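Local structure of endo-1,4-beta-xylanase (Pseudoalteromonas haloplanktis, 1H12) at residues L176-Q187 / D221-K231; F365-P374 / Y386-S394. The protein hydrolyses internal beta-1,4 linkages of xylan as a cold-adapted family 8 glycoside hydrolase, and probably acts on beta-1,4-glucans as well. One frame throughout, in Å; residues are numbered along the deposited sequence. Where two conformers were deposited one is given.

Contact 1 (L176-Q187 / D221-K231); sequences LNTIKNKLMENQ and DKNYWRQVATK
Lys180 lies over one face of the Tyr224 ring and reaches past it to Asp221. With CG anti to the backbone N (chi1 179°) and the chain extended beyond, Lys180 CE sits 3.8 Å from the centroid of the Tyr224 ring, a CH-pi contact. Lys180 NZ adds a cation-pi contact to the same face and ends in a salt bridge, 2.5 Å from Asp221 OD1; the other carboxylate oxygen is held by Asn218. At the far end of the ring, Met184 CG packs 3.4 Å from Tyr224 OH, while water 2, in the ring plane, links that hydroxyl to Gln187 N.

The Gln187 side chain runs antiparallel to that of Tyr224, its amide inclined 53° to the ring, and uses both ends of the amide on the helix. Gln187 NE2 donates to Gln227 OE1 at 2.9 Å in a fairly straight bond (162°), nearly within its own amide plane; Gln187 OE1 takes Lys231 NZ on a lone pair at 2.7 Å. With Gln187 cut back to an alanine, Gln227 OE1 would probably lose this donor and Lys231 NZ would keep only its weak bond to Asn186 O within this contact.

Deeper, Trp225 is sandwiched between Leu176 CD2 on one face and Tyr224 on the other, with Ile179 CG2 at its edge, 3.8 Å from Trp225 CH2. Met184, bent at chi2, brings its CE 3.8 Å from Val228 CG1, tip to tip.

Asn186 and Gln187, both with positive phi, form the tight turn of the hairpin 184-185/188-189 that follows helix 168-182. Helix 168-182 and the hairpin together pack against helix 219-243, a helix-to-helix junction within the (alpha/alpha)6 barrel expected of glycoside hydrolase family 8.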
loop_
_atom_site.group_PDB
_atom_site.type_symbol
_atom_site.label_atom_id
_atom_site.label_comp_id
_atom_site.label_asym_id
_atom_site.label_seq_id
_atom_site.Cartn_x
_atom_site.Cartn_y
_atom_site.Cartn_z
ATOM N N LEU A 176 -7.679 -14.063 4.653
ATOM C CA LEU A 176 -8.155 -13.367 5.866
ATOM C C LEU A 176 -7.904 -14.221 7.112
ATOM O O LEU A 176 -7.505 -13.699 8.151
ATOM C CB LEU A 176 -9.632 -13.026 5.745
ATOM C CG LEU A 176 -9.991 -11.962 4.736
ATOM C CD1 LEU A 176 -11.519 -11.764 4.756
ATOM C CD2 LEU A 176 -9.318 -10.637 5.036
ATOM N N ASN A 177 -8.168 -15.524 6.983
ATOM C CA ASN A 177 -7.910 -16.377 8.175
ATOM C C ASN A 177 -6.446 -16.425 8.518
ATOM O O ASN A 177 -6.086 -16.417 9.694
ATOM C CB ASN A 177 -8.447 -17.779 7.874
ATOM C CG ASN A 177 -9.968 -17.845 7.954
ATOM O OD1 ASN A 177 -10.611 -16.953 8.406
ATOM N ND2 ASN A 177 -10.513 -18.898 7.382
ATOM N N THR A 178 -5.577 -16.451 7.489
ATOM C CA THR A 178 -4.152 -16.368 7.732
ATOM C C THR A 178 -3.770 -15.077 8.438
ATOM O O THR A 178 -2.961 -15.072 9.366
ATOM C CB THR A 178 -3.391 -16.568 6.426
ATOM O OG1 THR A 178 -3.586 -17.933 6.015
ATOM C CG2 THR A 178 -1.908 -16.257 6.554
ATOM N N ILE A 179 -4.315 -13.955 7.985
ATOM C CA ILE A 179 -4.015 -12.680 8.640
ATOM C C ILE A 179 -4.418 -12.760 10.113
ATOM O O ILE A 179 -3.643 -12.405 11.007
ATOM C CB ILE A 179 -4.695 -11.516 7.909
ATOM C CG1 ILE A 179 -4.130 -11.345 6.513
ATOM C CG2 ILE A 179 -4.496 -10.240 8.725
ATOM C CD1 ILE A 179 -4.992 -10.450 5.605
ATOM N N LYS A 180 -5.656 -13.180 10.368
ATOM C CA LYS A 180 -6.142 -13.265 11.718
ATOM C C LYS A 180 -5.306 -14.188 12.595
ATOM O O LYS A 180 -5.002 -13.847 13.744
ATOM C CB LYS A 180 -7.614 -13.718 11.678
ATOM C CG LYS A 180 -8.248 -13.871 13.034
ATOM C CD LYS A 180 -9.773 -14.154 12.851
ATOM C CE LYS A 180 -10.510 -14.279 14.098
ATOM N NZ LYS A 180 -11.878 -14.730 13.531
ATOM N N ASN A 181 -4.953 -15.350 12.071
ATOM C CA ASN A 181 -4.300 -16.365 12.877
ATOM C C ASN A 181 -2.802 -16.215 12.997
ATOM O O ASN A 181 -2.227 -16.751 13.964
ATOM C CB ASN A 181 -4.590 -17.742 12.288
ATOM C CG ASN A 181 -6.005 -18.144 12.414
ATOM O OD1 ASN A 181 -6.690 -17.746 13.299
ATOM N ND2 ASN A 181 -6.429 -19.038 11.483
ATOM N N LYS A 182 -2.161 -15.568 12.049
ATOM C CA LYS A 182 -0.727 -15.472 12.000
ATOM C C LYS A 182 -0.160 -14.076 12.076
ATOM O O LYS A 182 1.016 -13.917 12.424
ATOM C CB LYS A 182 -0.195 -16.111 10.680
ATOM C CG LYS A 182 -0.654 -17.527 10.432
ATOM C CD LYS A 182 -0.198 -18.581 11.428
ATOM C CE LYS A 182 -0.700 -19.951 11.071
ATOM N NZ LYS A 182 -0.292 -20.957 12.084
ATOM N N LEU A 183 -0.939 -13.062 11.692
ATOM C CA LEU A 183 -0.397 -11.730 11.428
ATOM C C LEU A 183 -1.029 -10.630 12.257
ATOM O O LEU A 183 -0.847 -9.462 11.941
ATOM C CB LEU A 183 -0.451 -11.378 9.939
ATOM C CG LEU A 183 0.137 -12.432 8.974
ATOM C CD1 LEU A 183 -0.047 -11.977 7.563
ATOM C CD2 LEU A 183 1.588 -12.682 9.289
ATOM N N MET A 184 -1.724 -10.980 13.334
ATOM C CA MET A 184 -2.417 -10.036 14.193
ATOM C C MET A 184 -1.974 -10.211 15.646
ATOM O O MET A 184 -1.720 -11.327 16.118
ATOM C CB MET A 184 -3.944 -10.191 14.118
ATOM C CG MET A 184 -4.554 -9.720 12.835
ATOM S SD MET A 184 -4.657 -7.875 12.952
ATOM C CE MET A 184 -5.385 -7.438 11.413
ATOM N N GLU A 185 -1.914 -9.123 16.370
ATOM C CA GLU A 185 -1.802 -9.151 17.842
ATOM C C GLU A 185 -2.868 -8.221 18.378
ATOM O O GLU A 185 -2.878 -7.034 18.119
ATOM C CB GLU A 185 -0.458 -8.706 18.359
ATOM C CG GLU A 185 -0.368 -8.923 19.875
ATOM C CD GLU A 185 0.879 -8.465 20.527
ATOM O OE1 GLU A 185 1.793 -7.940 19.942
ATOM O OE2 GLU A 185 0.971 -8.644 21.772
ATOM N N ASN A 186 -3.780 -8.762 19.185
ATOM C CA ASN A 186 -4.828 -7.914 19.775
ATOM C C ASN A 186 -5.541 -7.087 18.701
ATOM O O ASN A 186 -5.805 -5.901 18.916
ATOM C CB ASN A 186 -4.229 -6.957 20.885
ATOM C CG ASN A 186 -3.442 -7.692 22.036
ATOM O OD1 ASN A 186 -3.738 -8.877 22.342
ATOM N ND2 ASN A 186 -2.360 -6.995 22.603
ATOM N N GLN A 187 -5.816 -7.679 17.522
ATOM C CA GLN A 187 -6.567 -7.014 16.462
ATOM C C GLN A 187 -5.815 -5.842 15.824
ATOM O O GLN A 187 -6.444 -5.054 15.175
ATOM C CB GLN A 187 -7.958 -6.632 16.931
ATOM C CG GLN A 187 -8.839 -7.858 17.231
ATOM C CD GLN A 187 -10.188 -7.531 17.752
ATOM O OE1 GLN A 187 -10.274 -6.684 18.648
ATOM N NE2 GLN A 187 -11.239 -7.981 17.119
ATOM N N ASP A 221 -16.881 -13.206 12.496
ATOM C CA ASP A 221 -15.849 -12.603 11.648
ATOM C C ASP A 221 -16.197 -11.211 11.177
ATOM O O ASP A 221 -15.319 -10.368 11.053
ATOM C CB ASP A 221 -15.438 -13.496 10.490
ATOM C CG ASP A 221 -14.535 -14.650 10.933
ATOM O OD1 ASP A 221 -13.858 -14.565 11.967
ATOM O OD2 ASP A 221 -14.472 -15.710 10.244
ATOM N N LYS A 222 -17.481 -10.952 10.925
ATOM C CA LYS A 222 -17.888 -9.626 10.587
ATOM C C LYS A 222 -17.521 -8.646 11.720
ATOM O O LYS A 222 -16.973 -7.560 11.502
ATOM C CB LYS A 222 -19.354 -9.558 10.285
ATOM C CG LYS A 222 -19.850 -8.253 10.003
ATOM C CD LYS A 222 -21.263 -8.277 9.536
ATOM C CE LYS A 222 -21.633 -6.955 8.957
ATOM N NZ LYS A 222 -23.024 -7.042 8.272
ATOM N N ASN A 223 -17.891 -9.042 12.927
ATOM C CA ASN A 223 -17.571 -8.230 14.088
ATOM C C ASN A 223 -16.067 -8.087 14.318
ATOM O O ASN A 223 -15.581 -6.990 14.634
ATOM C CB ASN A 223 -18.305 -8.775 15.323
ATOM C CG ASN A 223 -19.754 -8.429 15.326
ATOM O OD1 ASN A 223 -20.640 -9.213 14.817
ATOM N ND2 ASN A 223 -20.039 -7.328 15.856
ATOM N N TYR A 224 -15.340 -9.160 14.103
ATOM C CA TYR A 224 -13.876 -9.137 14.241
ATOM C C TYR A 224 -13.273 -8.045 13.364
ATOM O O TYR A 224 -12.499 -7.201 13.826
ATOM C CB TYR A 224 -13.280 -10.508 13.890
ATOM C CG TYR A 224 -11.773 -10.535 13.937
ATOM C CD1 TYR A 224 -11.126 -10.762 15.114
ATOM C CD2 TYR A 224 -11.015 -10.237 12.799
ATOM C CE1 TYR A 224 -9.719 -10.775 15.179
ATOM C CE2 TYR A 224 -9.643 -10.225 12.850
ATOM C CZ TYR A 224 -8.988 -10.454 14.028
ATOM O OH TYR A 224 -7.620 -10.408 14.048
ATOM N N TRP A 225 -13.630 -8.044 12.080
ATOM C CA TRP A 225 -13.021 -7.089 11.163
ATOM C C TRP A 225 -13.489 -5.657 11.413
ATOM O O TRP A 225 -12.716 -4.727 11.207
ATOM C CB TRP A 225 -13.196 -7.531 9.719
ATOM C CG TRP A 225 -12.338 -8.716 9.406
ATOM C CD1 TRP A 225 -12.756 -9.984 9.143
ATOM C CD2 TRP A 225 -10.894 -8.750 9.337
ATOM N NE1 TRP A 225 -11.680 -10.795 8.934
ATOM C CE2 TRP A 225 -10.520 -10.050 9.031
ATOM C CE3 TRP A 225 -9.907 -7.804 9.470
ATOM C CZ2 TRP A 225 -9.201 -10.431 8.921
ATOM C CZ3 TRP A 225 -8.582 -8.158 9.342
ATOM C CH2 TRP A 225 -8.239 -9.480 9.085
ATOM N N ARG A 226 -14.742 -5.462 11.851
ATOM C CA ARG A 226 -15.167 -4.126 12.217
ATOM C C ARG A 226 -14.351 -3.607 13.400
ATOM O O ARG A 226 -14.002 -2.432 13.450
ATOM C CB ARG A 226 -16.645 -4.168 12.624
ATOM N N GLN A 227 -14.041 -4.480 14.364
ATOM C CA GLN A 227 -13.251 -4.103 15.506
ATOM C C GLN A 227 -11.805 -3.784 15.066
ATOM O O GLN A 227 -11.194 -2.840 15.595
ATOM C CB GLN A 227 -13.249 -5.221 16.513
ATOM C CG GLN A 227 -14.619 -5.368 17.199
ATOM C CD GLN A 227 -14.879 -6.759 17.719
ATOM O OE1 GLN A 227 -13.959 -7.550 17.921
ATOM N NE2 GLN A 227 -16.158 -7.056 17.960
ATOM N N VAL A 228 -11.255 -4.559 14.135
ATOM C CA VAL A 228 -9.922 -4.246 13.596
ATOM C C VAL A 228 -9.955 -2.853 12.979
ATOM O O VAL A 228 -9.024 -2.063 13.150
ATOM C CB VAL A 228 -9.488 -5.324 12.574
ATOM C CG1 VAL A 228 -8.199 -4.940 11.898
ATOM C CG2 VAL A 228 -9.281 -6.675 13.263
ATOM N N ALA A 229 -11.012 -2.526 12.224
ATOM C CA ALA A 229 -11.117 -1.199 11.626
ATOM C C ALA A 229 -11.073 -0.090 12.672
ATOM O O ALA A 229 -10.329 0.887 12.529
ATOM C CB ALA A 229 -12.362 -1.100 10.775
ATOM N N THR A 230 -11.871 -0.229 13.728
ATOM C CA THR A 230 -11.902 0.780 14.758
ATOM C C THR A 230 -10.570 0.890 15.454
ATOM O O THR A 230 -10.078 2.005 15.729
ATOM C CB THR A 230 -13.024 0.421 15.759
ATOM O OG1 THR A 230 -14.256 0.432 15.084
ATOM C CG2 THR A 230 -13.064 1.427 16.933
ATOM N N LYS A 231 -9.938 -0.225 15.766
ATOM C CA LYS A 231 -8.661 -0.215 16.460
ATOM C C LYS A 231 -7.581 0.366 15.548
ATOM O O LYS A 231 -6.621 0.954 16.081
ATOM C CB LYS A 231 -8.290 -1.617 16.915
ATOM C CG LYS A 231 -9.036 -2.037 18.189
ATOM C CD LYS A 231 -8.552 -3.366 18.702
ATOM C CE LYS A 231 -9.108 -3.774 20.015
ATOM N NZ LYS A 231 -8.731 -5.221 20.384
HETATM O O HOH W 1 -6.297 -2.674 13.854
HETATM O O HOH W 2 -6.235 -10.553 16.852
#

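Contact 2 (F365-P374 / Y386-S394); sequences FNEFWSLSQP and YMLAMLHVS
One face of the Tyr386 ring carries Pro374 CD, 3.9 Å from the ring centroid, and Gln373 CA, both in CH-pi contact and both offset toward the rim. Water 3 lies at the edge, in the ring plane, 2.7 Å from Tyr386 OH and within bonding distance of Phe368 O and Leu371 O. Phe368 meets Tyr386 obliquely, planes 48° apart, its CE1 3.6 Å from Tyr386 CD2. Val393 CB stands at the edge of the Phe365 ring.

These rings close the junction between helices 358-369 and 379-392, successive helices of an (alpha/alpha)6 barrel, the fold of family 8, joined by a loop that passes the sugar-binding pocket. Pro374 also touches Glu342, which lines that pocket.

Met390, bent at chi2 (-58°), sets SD against two aromatics: Met390 SD is 3.8 Å from Phe368 CZ and equally far from Trp369 CZ3, a pair of oblique Met-aromatic contacts. Ala389 CB backs the Phe368 ring at CZ, and Val393 CG2 approaches its CE2. The Gln373 amide turns to another element, bonding Thr36 and Asn39 of helix 29-40.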
loop_
_atom_site.group_PDB
_atom_site.type_symbol
_atom_site.label_atom_id
_atom_site.label_comp_id
_atom_site.label_asym_id
_atom_site.label_seq_id
_atom_site.Cartn_x
_atom_site.Cartn_y
_atom_site.Cartn_z
ATOM N N PHE A 365 -0.662 18.199 -5.812
ATOM C CA PHE A 365 -1.256 17.484 -6.898
ATOM C C PHE A 365 -0.498 17.725 -8.209
ATOM O O PHE A 365 -0.218 16.797 -8.980
ATOM C CB PHE A 365 -2.730 17.821 -7.104
ATOM C CG PHE A 365 -3.343 16.913 -8.119
ATOM C CD1 PHE A 365 -3.770 15.653 -7.746
ATOM C CD2 PHE A 365 -3.410 17.246 -9.462
ATOM C CE1 PHE A 365 -4.243 14.771 -8.691
ATOM C CE2 PHE A 365 -3.910 16.333 -10.391
ATOM C CZ PHE A 365 -4.310 15.110 -9.985
ATOM N N ASN A 366 -0.171 18.998 -8.470
ATOM C CA ASN A 366 0.541 19.305 -9.708
ATOM C C ASN A 366 1.930 18.727 -9.761
ATOM O O ASN A 366 2.403 18.312 -10.825
ATOM C CB ASN A 366 0.455 20.807 -10.009
ATOM C CG ASN A 366 -0.963 21.134 -10.516
ATOM O OD1 ASN A 366 -1.339 20.597 -11.497
ATOM N ND2 ASN A 366 -1.734 21.856 -9.788
ATOM N N GLU A 367 2.608 18.621 -8.624
ATOM C CA GLU A 367 3.917 17.984 -8.585
ATOM C C GLU A 367 3.810 16.515 -8.971
ATOM O O GLU A 367 4.777 15.961 -9.515
ATOM C CB GLU A 367 4.585 18.126 -7.239
ATOM C CG GLU A 367 5.022 19.556 -7.033
ATOM C CD GLU A 367 5.748 19.797 -5.759
ATOM O OE1 GLU A 367 6.205 18.761 -5.180
ATOM O OE2 GLU A 367 5.912 21.037 -5.383
ATOM N N PHE A 368 2.711 15.869 -8.645
ATOM C CA PHE A 368 2.478 14.476 -9.065
ATOM C C PHE A 368 2.053 14.379 -10.536
ATOM O O PHE A 368 2.576 13.580 -11.282
ATOM C CB PHE A 368 1.420 13.841 -8.169
ATOM C CG PHE A 368 0.866 12.546 -8.677
ATOM C CD1 PHE A 368 1.612 11.376 -8.695
ATOM C CD2 PHE A 368 -0.397 12.476 -9.171
ATOM C CE1 PHE A 368 1.163 10.196 -9.172
ATOM C CE2 PHE A 368 -0.881 11.277 -9.683
ATOM C CZ PHE A 368 -0.111 10.144 -9.671
ATOM N N TRP A 369 1.105 15.197 -10.935
ATOM C CA TRP A 369 0.510 15.085 -12.244
ATOM C C TRP A 369 1.483 15.483 -13.361
ATOM O O TRP A 369 1.342 15.000 -14.501
ATOM C CB TRP A 369 -0.757 15.942 -12.329
ATOM C CG TRP A 369 -1.690 15.605 -13.469
ATOM C CD1 TRP A 369 -1.864 16.293 -14.610
ATOM C CD2 TRP A 369 -2.516 14.460 -13.557
ATOM N NE1 TRP A 369 -2.783 15.653 -15.399
ATOM C CE2 TRP A 369 -3.183 14.518 -14.783
ATOM C CE3 TRP A 369 -2.739 13.355 -12.716
ATOM C CZ2 TRP A 369 -4.115 13.610 -15.157
ATOM C CZ3 TRP A 369 -3.655 12.437 -13.082
ATOM C CH2 TRP A 369 -4.323 12.530 -14.329
ATOM N N SER A 370 2.475 16.293 -13.043
ATOM C CA SER A 370 3.453 16.685 -14.034
ATOM C C SER A 370 4.536 15.672 -14.241
ATOM O O SER A 370 5.310 15.778 -15.186
ATOM C CB SER A 370 4.073 18.013 -13.629
ATOM O OG SER A 370 4.905 17.840 -12.502
ATOM N N LEU A 371 4.603 14.632 -13.412
ATOM C CA LEU A 371 5.658 13.641 -13.549
ATOM C C LEU A 371 5.472 12.767 -14.767
ATOM O O LEU A 371 4.354 12.463 -15.146
ATOM C CB LEU A 371 5.603 12.668 -12.364
ATOM C CG LEU A 371 5.919 13.305 -10.989
ATOM C CD1 LEU A 371 5.587 12.273 -9.923
ATOM C CD2 LEU A 371 7.376 13.746 -10.907
ATOM N N SER A 372 6.595 12.327 -15.321
ATOM C CA SER A 372 6.484 11.171 -16.214
ATOM C C SER A 372 6.471 9.886 -15.363
ATOM O O SER A 372 7.010 9.806 -14.250
ATOM C CB SER A 372 7.783 11.136 -17.059
ATOM O OG SER A 372 7.947 12.256 -17.918
ATOM N N GLN A 373 5.923 8.835 -15.951
ATOM C CA GLN A 373 5.837 7.558 -15.258
ATOM C C GLN A 373 7.234 7.066 -14.939
ATOM O O GLN A 373 8.113 7.177 -15.787
ATOM C CB GLN A 373 5.082 6.561 -16.141
ATOM C CG GLN A 373 4.884 5.226 -15.480
ATOM C CD GLN A 373 3.959 4.317 -16.223
ATOM O OE1 GLN A 373 3.546 4.642 -17.363
ATOM N NE2 GLN A 373 3.560 3.207 -15.610
ATOM N N PRO A 374 7.456 6.493 -13.768
ATOM C CA PRO A 374 8.801 6.045 -13.420
ATOM C C PRO A 374 9.448 5.073 -14.376
ATOM O O PRO A 374 8.807 4.126 -14.885
ATOM C CB PRO A 374 8.614 5.416 -12.039
ATOM C CG PRO A 374 7.530 6.212 -11.464
ATOM C CD PRO A 374 6.539 6.423 -12.614
ATOM N N TYR A 386 3.131 4.988 -7.956
ATOM C CA TYR A 386 2.606 5.838 -9.013
ATOM C C TYR A 386 1.327 5.219 -9.610
ATOM O O TYR A 386 0.323 5.903 -9.811
ATOM C CB TYR A 386 3.704 6.017 -10.073
ATOM C CG TYR A 386 3.316 6.973 -11.198
ATOM C CD1 TYR A 386 2.716 6.529 -12.344
ATOM C CD2 TYR A 386 3.545 8.337 -11.099
ATOM C CE1 TYR A 386 2.350 7.363 -13.379
ATOM C CE2 TYR A 386 3.177 9.193 -12.123
ATOM C CZ TYR A 386 2.573 8.704 -13.256
ATOM O OH TYR A 386 2.218 9.529 -14.288
ATOM N N MET A 387 1.361 3.918 -9.864
ATOM C CA MET A 387 0.184 3.205 -10.388
ATOM C C MET A 387 -0.977 3.283 -9.424
ATOM O O MET A 387 -2.092 3.637 -9.812
ATOM C CB MET A 387 0.584 1.738 -10.673
ATOM C CG MET A 387 -0.537 0.878 -11.202
ATOM S SD MET A 387 -0.996 1.126 -12.920
ATOM C CE MET A 387 -2.434 2.230 -12.828
ATOM N N LEU A 388 -0.746 2.966 -8.150
ATOM C CA LEU A 388 -1.833 3.038 -7.180
ATOM C C LEU A 388 -2.406 4.449 -7.084
ATOM O O LEU A 388 -3.626 4.617 -7.054
ATOM C CB LEU A 388 -1.351 2.564 -5.803
ATOM C CG LEU A 388 -1.019 1.095 -5.690
ATOM C CD1 LEU A 388 -0.405 0.839 -4.318
ATOM C CD2 LEU A 388 -2.222 0.230 -5.875
ATOM N N ALA A 389 -1.539 5.445 -7.053
ATOM C CA ALA A 389 -2.007 6.815 -6.931
ATOM C C ALA A 389 -2.857 7.230 -8.162
ATOM O O ALA A 389 -3.848 7.930 -8.027
ATOM C CB ALA A 389 -0.846 7.748 -6.784
ATOM N N MET A 390 -2.427 6.806 -9.359
ATOM C CA MET A 390 -3.191 7.109 -10.537
ATOM C C MET A 390 -4.618 6.611 -10.422
ATOM O O MET A 390 -5.557 7.293 -10.869
ATOM C CB MET A 390 -2.518 6.568 -11.811
ATOM C CG MET A 390 -1.417 7.440 -12.367
ATOM S SD MET A 390 -1.941 9.113 -12.784
ATOM C CE MET A 390 -3.056 8.752 -13.613
ATOM N N LEU A 391 -4.826 5.421 -9.843
ATOM C CA LEU A 391 -6.131 4.912 -9.588
ATOM C C LEU A 391 -6.891 5.752 -8.543
ATOM O O LEU A 391 -8.075 6.111 -8.740
ATOM C CB LEU A 391 -6.080 3.439 -9.150
ATOM C CG LEU A 391 -5.426 2.537 -10.158
ATOM C CD1 LEU A 391 -5.127 1.194 -9.503
ATOM C CD2 LEU A 391 -6.313 2.341 -11.384
ATOM N N HIS A 392 -6.227 6.072 -7.443
ATOM C CA HIS A 392 -6.841 6.812 -6.385
ATOM C C HIS A 392 -7.287 8.202 -6.753
ATOM O O HIS A 392 -8.260 8.688 -6.170
ATOM C CB HIS A 392 -5.893 6.921 -5.187
ATOM C CG HIS A 392 -5.856 5.710 -4.323
ATOM N ND1 HIS A 392 -6.951 5.297 -3.613
ATOM C CD2 HIS A 392 -4.829 4.860 -4.050
ATOM C CE1 HIS A 392 -6.588 4.201 -2.937
ATOM N NE2 HIS A 392 -5.306 3.916 -3.174
ATOM N N VAL A 393 -6.567 8.854 -7.644
ATOM C CA VAL A 393 -6.857 10.267 -7.967
ATOM C C VAL A 393 -7.751 10.432 -9.172
ATOM O O VAL A 393 -8.066 11.559 -9.559
ATOM C CB VAL A 393 -5.570 11.113 -8.135
ATOM C CG1 VAL A 393 -4.673 11.013 -6.933
ATOM C CG2 VAL A 393 -4.839 10.822 -9.426
ATOM N N SER A 394 -8.187 9.325 -9.768
ATOM C CA SER A 394 -9.040 9.336 -10.959
ATOM C C SER A 394 -10.386 8.679 -10.689
ATOM O O SER A 394 -11.130 8.394 -11.666
ATOM C CB SER A 394 -8.319 8.646 -12.076
ATOM O OG SER A 394 -8.118 7.246 -11.739
HETATM O O HOH W 3 2.118 12.148 -13.677
#

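Overall arrangement
The two contacts lie on opposite sides of the chain's centre, their own centres about 32 Å apart and their nearest atoms about 16 Å apart, with no element in common. Contact 1 is partly buried: charged and amide groups lie at its outer side, two waters bridge the segments, and aliphatic and aromatic groups pack beneath. Contact 2 is a buried interface of aromatic rings, methionine sulfur and small aliphatic groups, with one water joining polar atoms across it. Each pairs a helix, plus the chain that follows it, with a later helix, but a hairpin turn does the gripping in contact 1 and an extended loop in contact 2, where the side chain of Pro374 lies about 7 Å from bound xylose.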